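Local coordinates for protein glycoside hydrolase family 31 (Trueperella pyogenes, PDB 5I0F) that probably breaks down cycloalternan, a cyclic glucose oligosaccharide, by cleaving its alpha-glucosidic linkages through a covalent glycosyl-enzyme intermediate, at residues E450-L455 with R498-L503; T646-M651 with F655-D660; A622-R627 with D701-E706. All blocks are in the same frame, centred on the assembly; numbering follows the deposited sequence.

Contact 1: E450-L455 with R498-L503; sequences EQRRYL and RAYGDL
Leu503 meets Arg452 and Arg453 where two helical elements of the (beta/alpha)8 TIM barrel pack, the turn that leads into helix 453-457 lying against helix 485-506. The leucine uses both its methyls. Leu503 CD1 sits over the centre of one face of the Arg453 guanidinium, 3.7 Å from Arg453 CZ, while Leu503 CD2 lies 4.1 Å from Arg452 CB. Farther along Arg452, its guanidinium is turned 75° from the Tyr500 ring, and Tyr500 OH comes over one guanidinium face at 3.5 Å from Arg452 NE. The two groups do not bond to each other; both instead hydrogen-bond to OE1 of Gln388, on a barrel strand, and Tyr500 OH also pairs with Trp448 NE1. Arg452 NH1 is held by the carbonyl of Trp448, so this buried arginine is tied down at two of its nitrogens. Arg453 has its own supports in Glu457 and Ser506, both at NH1. The type I turn from Glu450 to Arg453 brings the acid of its first residue to the arginine of its last. A bend at chi3 (-69°) turns Arg453 NE to Glu450 OE1, a salt bridge of 2.8 Å that reaches the syn side of the carboxylate, tilted from its plane, with an N-H...O angle of 164°.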
loop_
_atom_site.group_PDB
_atom_site.type_symbol
_atom_site.label_atom_id
_atom_site.label_comp_id
_atom_site.label_asym_id
_atom_site.label_seq_id
_atom_site.Cartn_x
_atom_site.Cartn_y
_atom_site.Cartn_z
ATOM N N GLU A 450 5.499 18.124 14.683
ATOM C CA GLU A 450 5.392 19.392 15.393
ATOM C C GLU A 450 5.028 20.525 14.424
ATOM O O GLU A 450 4.284 21.429 14.777
ATOM C CB GLU A 450 6.699 19.709 16.124
ATOM C CG GLU A 450 6.611 20.860 17.100
ATOM C CD GLU A 450 5.614 20.658 18.241
ATOM O OE1 GLU A 450 5.291 19.515 18.621
ATOM O OE2 GLU A 450 5.149 21.692 18.777
ATOM N N GLN A 451 5.523 20.441 13.193
ATOM C CA GLN A 451 5.135 21.380 12.127
ATOM C C GLN A 451 3.598 21.419 11.890
ATOM O O GLN A 451 3.063 22.441 11.442
ATOM C CB GLN A 451 5.850 21.014 10.820
ATOM C CG GLN A 451 7.389 21.023 10.850
ATOM C CD GLN A 451 7.997 22.402 10.611
ATOM O OE1 GLN A 451 7.598 23.107 9.675
ATOM N NE2 GLN A 451 8.987 22.785 11.437
ATOM N N ARG A 452 2.912 20.308 12.160
ATOM C CA ARG A 452 1.451 20.164 11.973
ATOM C C ARG A 452 0.619 20.265 13.230
ATOM O O ARG A 452 -0.614 20.152 13.144
ATOM C CB ARG A 452 1.122 18.776 11.368
ATOM C CG ARG A 452 1.493 18.631 9.928
ATOM C CD ARG A 452 2.884 18.058 9.719
ATOM N NE ARG A 452 3.121 18.117 8.294
ATOM C CZ ARG A 452 4.284 18.297 7.690
ATOM N NH1 ARG A 452 5.435 18.401 8.365
ATOM N NH2 ARG A 452 4.285 18.365 6.372
ATOM N N ARG A 453 1.257 20.432 14.390
ATOM C CA ARG A 453 0.554 20.338 15.666
ATOM C C ARG A 453 -0.568 21.361 15.769
ATOM O O ARG A 453 -1.656 21.042 16.261
ATOM C CB ARG A 453 1.533 20.484 16.852
ATOM C CG ARG A 453 0.869 20.466 18.235
ATOM C CD ARG A 453 1.903 20.477 19.359
ATOM N NE ARG A 453 2.614 19.208 19.392
ATOM C CZ ARG A 453 2.143 18.074 19.898
ATOM N NH1 ARG A 453 0.932 18.006 20.444
ATOM N NH2 ARG A 453 2.889 16.978 19.834
ATOM N N TYR A 454 -0.320 22.574 15.286
ATOM C CA TYR A 454 -1.355 23.650 15.344
ATOM C C TYR A 454 -2.658 23.289 14.610
ATOM O O TYR A 454 -3.728 23.760 14.998
ATOM C CB TYR A 454 -0.826 24.990 14.843
ATOM C CG TYR A 454 -0.938 25.176 13.352
ATOM C CD1 TYR A 454 0.049 24.703 12.485
ATOM C CD2 TYR A 454 -2.041 25.819 12.796
ATOM C CE1 TYR A 454 -0.063 24.883 11.123
ATOM C CE2 TYR A 454 -2.163 25.984 11.435
ATOM C CZ TYR A 454 -1.174 25.509 10.604
ATOM O OH TYR A 454 -1.311 25.694 9.252
ATOM N N LEU A 455 -2.568 22.456 13.575
ATOM C CA LEU A 455 -3.767 21.986 12.851
ATOM C C LEU A 455 -4.713 21.247 13.786
ATOM O O LEU A 455 -5.923 21.398 13.686
ATOM C CB LEU A 455 -3.394 21.044 11.695
ATOM C CG LEU A 455 -2.542 21.677 10.604
ATOM C CD1 LEU A 455 -2.040 20.578 9.679
ATOM C CD2 LEU A 455 -3.332 22.758 9.849
ATOM N N ARG A 498 2.322 5.698 12.569
ATOM C CA ARG A 498 2.610 5.893 13.990
ATOM C C ARG A 498 2.874 7.355 14.365
ATOM O O ARG A 498 2.366 7.841 15.370
ATOM C CB ARG A 498 3.807 5.051 14.409
ATOM C CG ARG A 498 4.205 5.216 15.863
ATOM C CD ARG A 498 5.382 4.351 16.245
ATOM N NE ARG A 498 5.675 4.504 17.677
ATOM C CZ ARG A 498 6.704 3.957 18.309
ATOM N NH1 ARG A 498 7.573 3.200 17.664
ATOM N NH2 ARG A 498 6.861 4.179 19.609
ATOM N N ALA A 499 3.693 8.047 13.574
ATOM C CA ALA A 499 4.054 9.459 13.869
ATOM C C ALA A 499 2.808 10.320 14.019
ATOM O O ALA A 499 2.698 11.082 14.967
ATOM C CB ALA A 499 4.925 10.024 12.759
ATOM N N TYR A 500 1.860 10.179 13.083
ATOM C CA TYR A 500 0.658 11.016 13.106
ATOM C C TYR A 500 -0.357 10.545 14.164
ATOM O O TYR A 500 -1.025 11.378 14.803
ATOM C CB TYR A 500 0.032 11.112 11.723
ATOM C CG TYR A 500 0.761 12.042 10.780
ATOM C CD1 TYR A 500 1.872 11.609 10.029
ATOM C CD2 TYR A 500 0.346 13.354 10.627
ATOM C CE1 TYR A 500 2.519 12.470 9.147
ATOM C CE2 TYR A 500 0.975 14.214 9.738
ATOM C CZ TYR A 500 2.062 13.777 9.005
ATOM O OH TYR A 500 2.636 14.651 8.103
ATOM N N GLY A 501 -0.454 9.229 14.370
ATOM C CA GLY A 501 -1.237 8.688 15.488
ATOM C C GLY A 501 -0.784 9.259 16.828
ATOM O O GLY A 501 -1.607 9.693 17.633
ATOM N N ASP A 502 0.536 9.306 17.043
ATOM C CA ASP A 502 1.107 9.876 18.271
ATOM C C ASP A 502 0.821 11.383 18.415
ATOM O O ASP A 502 0.574 11.858 19.534
ATOM C CB ASP A 502 2.618 9.609 18.352
ATOM C CG ASP A 502 2.943 8.150 18.610
ATOM O OD1 ASP A 502 2.026 7.377 18.963
ATOM O OD2 ASP A 502 4.126 7.752 18.449
ATOM N N LEU A 503 0.876 12.141 17.309
ATOM C CA LEU A 503 0.486 13.558 17.340
ATOM C C LEU A 503 -0.935 13.718 17.859
ATOM O O LEU A 503 -1.182 14.483 18.781
ATOM C CB LEU A 503 0.643 14.221 15.959
ATOM C CG LEU A 503 0.120 15.653 15.844
ATOM C CD1 LEU A 503 0.872 16.561 16.817
ATOM C CD2 LEU A 503 0.190 16.152 14.406
#

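Contact 2: T646-M651 with F655-D660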
loop_
_atom_site.group_PDB
_atom_site.type_symbol
_atom_site.label_atom_id
_atom_site.label_comp_id
_atom_site.label_asym_id
_atom_site.label_seq_id
_atom_site.Cartn_x
_atom_site.Cartn_y
_atom_site.Cartn_z
ATOM N N THR A 646 -11.482 -10.840 20.450
ATOM C CA THR A 646 -11.302 -12.179 19.879
ATOM C C THR A 646 -10.111 -12.299 18.939
ATOM O O THR A 646 -9.601 -13.398 18.741
ATOM C CB THR A 646 -12.547 -12.625 19.098
ATOM O OG1 THR A 646 -12.699 -11.795 17.931
ATOM C CG2 THR A 646 -13.797 -12.569 19.979
ATOM N N GLY A 647 -9.708 -11.197 18.308
ATOM C CA GLY A 647 -8.661 -11.215 17.287
ATOM C C GLY A 647 -9.170 -11.501 15.872
ATOM O O GLY A 647 -8.392 -11.470 14.921
ATOM N N LYS A 648 -10.468 -11.763 15.720
ATOM C CA LYS A 648 -11.052 -11.961 14.405
ATOM C C LYS A 648 -11.172 -10.650 13.572
ATOM O O LYS A 648 -11.261 -9.544 14.123
ATOM C CB LYS A 648 -12.425 -12.592 14.536
ATOM C CG LYS A 648 -12.390 -14.002 15.090
ATOM C CD LYS A 648 -13.765 -14.622 14.962
ATOM C CE LYS A 648 -13.863 -15.933 15.687
ATOM N NZ LYS A 648 -15.260 -16.404 15.585
ATOM N N PRO A 649 -11.172 -10.772 12.243
ATOM C CA PRO A 649 -11.485 -9.633 11.387
ATOM C C PRO A 649 -12.946 -9.195 11.513
ATOM O O PRO A 649 -13.780 -9.971 11.958
ATOM C CB PRO A 649 -11.243 -10.167 9.973
ATOM C CG PRO A 649 -10.518 -11.453 10.126
ATOM C CD PRO A 649 -10.832 -11.980 11.475
ATOM N N LEU A 650 -13.241 -7.971 11.105
ATOM C CA LEU A 650 -14.626 -7.506 10.971
ATOM C C LEU A 650 -15.107 -7.904 9.582
ATOM O O LEU A 650 -16.122 -8.550 9.450
ATOM C CB LEU A 650 -14.735 -6.000 11.182
ATOM C CG LEU A 650 -16.122 -5.375 11.082
ATOM C CD1 LEU A 650 -17.020 -5.876 12.203
ATOM C CD2 LEU A 650 -16.006 -3.861 11.144
ATOM N N MET A 651 -14.346 -7.538 8.554
ATOM C CA MET A 651 -14.571 -8.029 7.190
ATOM C C MET A 651 -13.833 -9.343 7.057
ATOM O O MET A 651 -12.610 -9.371 6.927
ATOM C CB MET A 651 -14.085 -7.002 6.164
ATOM C CG MET A 651 -14.341 -7.383 4.723
ATOM S SD MET A 651 -14.046 -5.959 3.650
ATOM C CE MET A 651 -14.572 -6.613 2.063
ATOM N N PHE A 655 -13.551 -18.821 6.291
ATOM C CA PHE A 655 -12.808 -19.862 6.991
ATOM C C PHE A 655 -12.642 -19.600 8.483
ATOM O O PHE A 655 -12.367 -20.539 9.210
ATOM C CB PHE A 655 -11.451 -20.179 6.313
ATOM C CG PHE A 655 -10.394 -19.121 6.486
ATOM C CD1 PHE A 655 -9.621 -19.074 7.634
ATOM C CD2 PHE A 655 -10.116 -18.225 5.474
ATOM C CE1 PHE A 655 -8.624 -18.126 7.785
ATOM C CE2 PHE A 655 -9.129 -17.260 5.620
ATOM C CZ PHE A 655 -8.372 -17.216 6.775
ATOM N N TYR A 656 -12.797 -18.355 8.952
ATOM C CA TYR A 656 -12.651 -18.090 10.391
ATOM C C TYR A 656 -13.728 -18.799 11.223
ATOM O O TYR A 656 -13.427 -19.315 12.289
ATOM C CB TYR A 656 -12.602 -16.571 10.716
ATOM C CG TYR A 656 -11.264 -16.005 10.339
ATOM C CD1 TYR A 656 -10.141 -16.244 11.125
ATOM C CD2 TYR A 656 -11.097 -15.300 9.157
ATOM C CE1 TYR A 656 -8.889 -15.761 10.754
ATOM C CE2 TYR A 656 -9.847 -14.808 8.768
ATOM C CZ TYR A 656 -8.749 -15.050 9.561
ATOM O OH TYR A 656 -7.514 -14.574 9.172
ATOM N N ASP A 657 -14.961 -18.823 10.727
ATOM C CA ASP A 657 -16.076 -19.412 11.455
ATOM C C ASP A 657 -16.578 -20.711 10.818
ATOM O O ASP A 657 -17.330 -21.423 11.472
ATOM C CB ASP A 657 -17.247 -18.412 11.550
ATOM C CG ASP A 657 -16.852 -17.074 12.186
ATOM O OD1 ASP A 657 -16.119 -17.090 13.196
ATOM O OD2 ASP A 657 -17.293 -16.001 11.681
ATOM N N HIS A 658 -16.190 -21.018 9.572
ATOM C CA HIS A 658 -16.730 -22.175 8.831
ATOM C C HIS A 658 -15.662 -23.004 8.103
ATOM O O HIS A 658 -15.954 -23.605 7.069
ATOM C CB HIS A 658 -17.809 -21.711 7.830
ATOM C CG HIS A 658 -18.875 -20.865 8.452
ATOM N ND1 HIS A 658 -18.895 -19.492 8.339
ATOM C CD2 HIS A 658 -19.922 -21.191 9.243
ATOM C CE1 HIS A 658 -19.925 -19.009 9.015
ATOM N NE2 HIS A 658 -20.563 -20.022 9.571
ATOM N N ALA A 659 -14.458 -23.111 8.670
ATOM C CA ALA A 659 -13.350 -23.839 8.004
ATOM C C ALA A 659 -13.542 -25.349 7.848
ATOM O O ALA A 659 -12.842 -25.972 7.057
ATOM C CB ALA A 659 -12.024 -23.582 8.718
ATOM N N ASP A 660 -14.455 -25.957 8.597
ATOM C CA ASP A 660 -14.720 -27.390 8.391
ATOM C C ASP A 660 -15.670 -27.684 7.197
ATOM O O ASP A 660 -16.007 -28.830 6.945
ATOM C CB ASP A 660 -15.199 -28.053 9.693
ATOM C CG ASP A 660 -16.510 -27.506 10.184
ATOM O OD1 ASP A 660 -17.068 -26.584 9.545
ATOM O OD2 ASP A 660 -16.983 -27.991 11.232
#
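The Tyr656 ring is sandwiched between Pro649 on one face and the neighbouring Phe655 on the other. Pro649 CD stands over the middle of the ring, 4.0 Å from its centroid and only 7° off the normal, a CH-pi contact; Pro649 CG leans toward the rim, 3.7 Å from Tyr656 CE2. On the opposite face Phe655 CE1 lies nearer the rim. Leu277 of helix 273-284 touches both the proline and the tyrosine. Alongside this apolar pair runs a salt bridge: Lys648, its chain extended beyond CG, reaches across so that NZ lies 2.6 Å from Asp657 OD1, nearly in line with the C-O bond. The other carboxylate oxygen, OD2, pairs with Arg652, giving Asp657 two cationic partners. Lys648 directly follows Gly647, whose positive phi (87°) ends helix 617-646, and its backbone N is held 3.1 Å from Thr646 OG1 in an ST turn. The contact thus links the exit of that long helix with the short helix 655-658, on either side of strand 651-652 at the start of the C-terminal beta domain. With a lysine and an arginine beside it, Asp657 is probably kept ionised, its single negative charge shared between the two cations.

Contact 3: A622-R627 with D701-E706; sequences ARHYTR and DYWSGE
Where the long helix 617-646 faces the C-terminal beta domain, the indole of Trp703, carried on the hairpin loop between strands 698-701 and 707-709, reaches the side chains of His624 and Tyr625. The backbones stay well apart, 12.1 Å between the CA atoms of Tyr625 and Trp703, so between the two segments the gap is spanned by aromatic rings. The six-membered ring of Trp703 points at the helix and presents two neighbouring carbons: CZ3 lies 4.1 Å from His624 CE1, and CH2 lies 4.1 Å from Tyr625 CE1. The His624 and indole planes are inclined at 41° with centroids 5.9 Å apart, an oblique pairing rather than a stack. His624 leaves the helix with CG anti to the backbone N (chi1 165°), which lets its CD2 lie over the centre of the Tyr625 ring while CE1 meets the indole. On the loop side, Tyr702 CD2 rests over one face of Trp703. The loop is shaped by Asp701, whose OD1 accepts the backbone N-H of both Trp703, at 2.9 Å, and Ser704, from opposite faces of the carboxylate, forming an Asx turn at the first; its OD2 pairs with Arg716. Ser704 OG in turn accepts from Glu706 N in an ST turn. The polar ends of the three aromatic side chains all turn to one nearby segment, His624 NE2 to the carbonyl of Asp721, Tyr625 OH to that of Trp720 and Trp703 NE1 to that of Ile723. No hydrogen bond joins the two segments; the direct contact is ring packing of modest area, and the rings are probably oriented by these three carbonyls. Since a carbonyl can only accept, His624 NE2 probably carries a proton.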
loop_
_atom_site.group_PDB
_atom_site.type_symbol
_atom_site.label_atom_id
_atom_site.label_comp_id
_atom_site.label_asym_id
_atom_site.label_seq_id
_atom_site.Cartn_x
_atom_site.Cartn_y
_atom_site.Cartn_z
ATOM N N ALA A 622 -28.699 6.168 -2.803
ATOM C CA ALA A 622 -27.742 6.583 -1.793
ATOM C C ALA A 622 -28.425 6.924 -0.461
ATOM O O ALA A 622 -27.901 6.583 0.603
ATOM C CB ALA A 622 -26.915 7.752 -2.282
ATOM N N ARG A 623 -29.601 7.565 -0.529
ATOM C CA ARG A 623 -30.420 7.800 0.668
ATOM C C ARG A 623 -30.735 6.481 1.368
ATOM O O ARG A 623 -30.511 6.348 2.574
ATOM C CB ARG A 623 -31.740 8.542 0.327
ATOM C CG ARG A 623 -31.677 10.063 0.373
ATOM C CD ARG A 623 -33.067 10.720 0.256
ATOM N NE ARG A 623 -33.494 10.848 -1.145
ATOM C CZ ARG A 623 -33.132 11.819 -1.991
ATOM N NH1 ARG A 623 -33.593 11.816 -3.243
ATOM N NH2 ARG A 623 -32.328 12.805 -1.623
ATOM N N HIS A 624 -31.248 5.518 0.593
ATOM C CA HIS A 624 -31.601 4.176 1.086
ATOM C C HIS A 624 -30.423 3.475 1.772
ATOM O O HIS A 624 -30.524 3.052 2.928
ATOM C CB HIS A 624 -32.159 3.337 -0.086
ATOM C CG HIS A 624 -32.242 1.866 0.174
ATOM N ND1 HIS A 624 -33.098 1.315 1.101
ATOM C CD2 HIS A 624 -31.606 0.826 -0.416
ATOM C CE1 HIS A 624 -32.964 -0.000 1.099
ATOM N NE2 HIS A 624 -32.068 -0.325 0.181
ATOM N N TYR A 625 -29.304 3.352 1.069
ATOM C CA TYR A 625 -28.145 2.677 1.655
ATOM C C TYR A 625 -27.492 3.461 2.803
ATOM O O TYR A 625 -26.950 2.835 3.730
ATOM C CB TYR A 625 -27.136 2.273 0.573
ATOM C CG TYR A 625 -27.622 1.069 -0.221
ATOM C CD1 TYR A 625 -27.798 -0.188 0.404
ATOM C CD2 TYR A 625 -27.906 1.173 -1.570
ATOM C CE1 TYR A 625 -28.228 -1.305 -0.312
ATOM C CE2 TYR A 625 -28.351 0.069 -2.294
ATOM C CZ TYR A 625 -28.538 -1.161 -1.662
ATOM O OH TYR A 625 -28.966 -2.252 -2.405
ATOM N N THR A 626 -27.562 4.792 2.786
ATOM C CA THR A 626 -27.028 5.560 3.918
ATOM C C THR A 626 -27.930 5.402 5.149
ATOM O O THR A 626 -27.409 5.335 6.259
ATOM C CB THR A 626 -26.639 7.014 3.564
ATOM O OG1 THR A 626 -25.717 7.013 2.460
ATOM C CG2 THR A 626 -25.913 7.677 4.702
ATOM N N ARG A 627 -29.249 5.261 4.965
ATOM C CA ARG A 627 -30.128 4.873 6.070
ATOM C C ARG A 627 -29.736 3.497 6.622
ATOM O O ARG A 627 -29.704 3.312 7.833
ATOM C CB ARG A 627 -31.630 4.842 5.667
ATOM C CG ARG A 627 -32.339 6.184 5.670
ATOM C CD ARG A 627 -33.856 6.059 5.427
ATOM N NE ARG A 627 -34.194 5.452 4.113
ATOM C CZ ARG A 627 -34.531 6.113 2.985
ATOM N NH1 ARG A 627 -34.627 7.449 2.945
ATOM N NH2 ARG A 627 -34.788 5.424 1.878
ATOM N N ASP A 701 -33.093 -13.658 5.593
ATOM C CA ASP A 701 -32.883 -12.598 4.600
ATOM C C ASP A 701 -32.985 -11.250 5.291
ATOM O O ASP A 701 -33.946 -10.983 6.016
ATOM C CB ASP A 701 -33.891 -12.674 3.458
ATOM C CG ASP A 701 -33.519 -11.772 2.281
ATOM O OD1 ASP A 701 -33.879 -10.578 2.281
ATOM O OD2 ASP A 701 -32.873 -12.267 1.335
ATOM N N TYR A 702 -31.969 -10.413 5.084
ATOM C CA TYR A 702 -31.900 -9.116 5.758
ATOM C C TYR A 702 -33.051 -8.185 5.391
ATOM O O TYR A 702 -33.458 -7.341 6.207
ATOM C CB TYR A 702 -30.589 -8.456 5.368
ATOM C CG TYR A 702 -30.213 -7.250 6.173
ATOM C CD1 TYR A 702 -29.581 -7.398 7.404
ATOM C CD2 TYR A 702 -30.454 -5.958 5.692
ATOM C CE1 TYR A 702 -29.200 -6.297 8.140
ATOM C CE2 TYR A 702 -30.083 -4.848 6.437
ATOM C CZ TYR A 702 -29.446 -5.037 7.657
ATOM O OH TYR A 702 -29.055 -3.972 8.424
ATOM N N TRP A 703 -33.554 -8.334 4.163
ATOM C CA TRP A 703 -34.501 -7.399 3.570
ATOM C C TRP A 703 -35.953 -7.875 3.711
ATOM O O TRP A 703 -36.834 -7.061 3.958
ATOM C CB TRP A 703 -34.170 -7.171 2.093
ATOM C CG TRP A 703 -32.720 -6.887 1.858
ATOM C CD1 TRP A 703 -31.783 -7.752 1.367
ATOM C CD2 TRP A 703 -32.038 -5.673 2.150
ATOM N NE1 TRP A 703 -30.553 -7.134 1.317
ATOM C CE2 TRP A 703 -30.683 -5.861 1.807
ATOM C CE3 TRP A 703 -32.443 -4.436 2.671
ATOM C CZ2 TRP A 703 -29.735 -4.859 1.952
ATOM C CZ3 TRP A 703 -31.500 -3.441 2.812
ATOM C CH2 TRP A 703 -30.155 -3.664 2.454
ATOM N N SER A 704 -36.189 -9.180 3.564
ATOM C CA SER A 704 -37.546 -9.737 3.520
ATOM C C SER A 704 -37.934 -10.571 4.724
ATOM O O SER A 704 -39.110 -10.921 4.846
ATOM C CB SER A 704 -37.694 -10.614 2.280
ATOM O OG SER A 704 -36.910 -11.794 2.403
ATOM N N GLY A 705 -36.974 -10.936 5.579
ATOM C CA GLY A 705 -37.226 -11.849 6.692
ATOM C C GLY A 705 -37.306 -13.340 6.352
ATOM O O GLY A 705 -37.401 -14.158 7.258
ATOM N N GLU A 706 -37.219 -13.698 5.069
ATOM C CA GLU A 706 -37.346 -15.086 4.623
ATOM C C GLU A 706 -36.237 -15.974 5.202
ATOM O O GLU A 706 -35.044 -15.630 5.145
ATOM C CB GLU A 706 -37.283 -15.150 3.091
ATOM C CG GLU A 706 -37.787 -16.455 2.484
ATOM C CD GLU A 706 -37.245 -16.730 1.089
ATOM O OE1 GLU A 706 -36.484 -15.905 0.518
ATOM O OE2 GLU A 706 -37.571 -17.805 0.559
#

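Overall arrangement
Contact 1 closes first along the chain; contact 3 then opens, and contact 2 opens and closes before contact 3 is completed. Contact 1 lies within the TIM barrel, beside strand 463-466, with the side chain of Arg452 about 11 Å from a bound glucose. Its centre is about 35 Å from that of contact 2 and about 40 Å from that of contact 3; the centres of contacts 2 and 3 are about 24 Å apart, and none touch. Helix 617-646 connects these two: contact 3 packs its early part against the C-terminal beta domain, while contact 2, beginning in the loop after its last turn, shapes the chain's passage into that domain. They also adjoin opposite edges of one antiparallel sheet, strands 651-652 and 707-709.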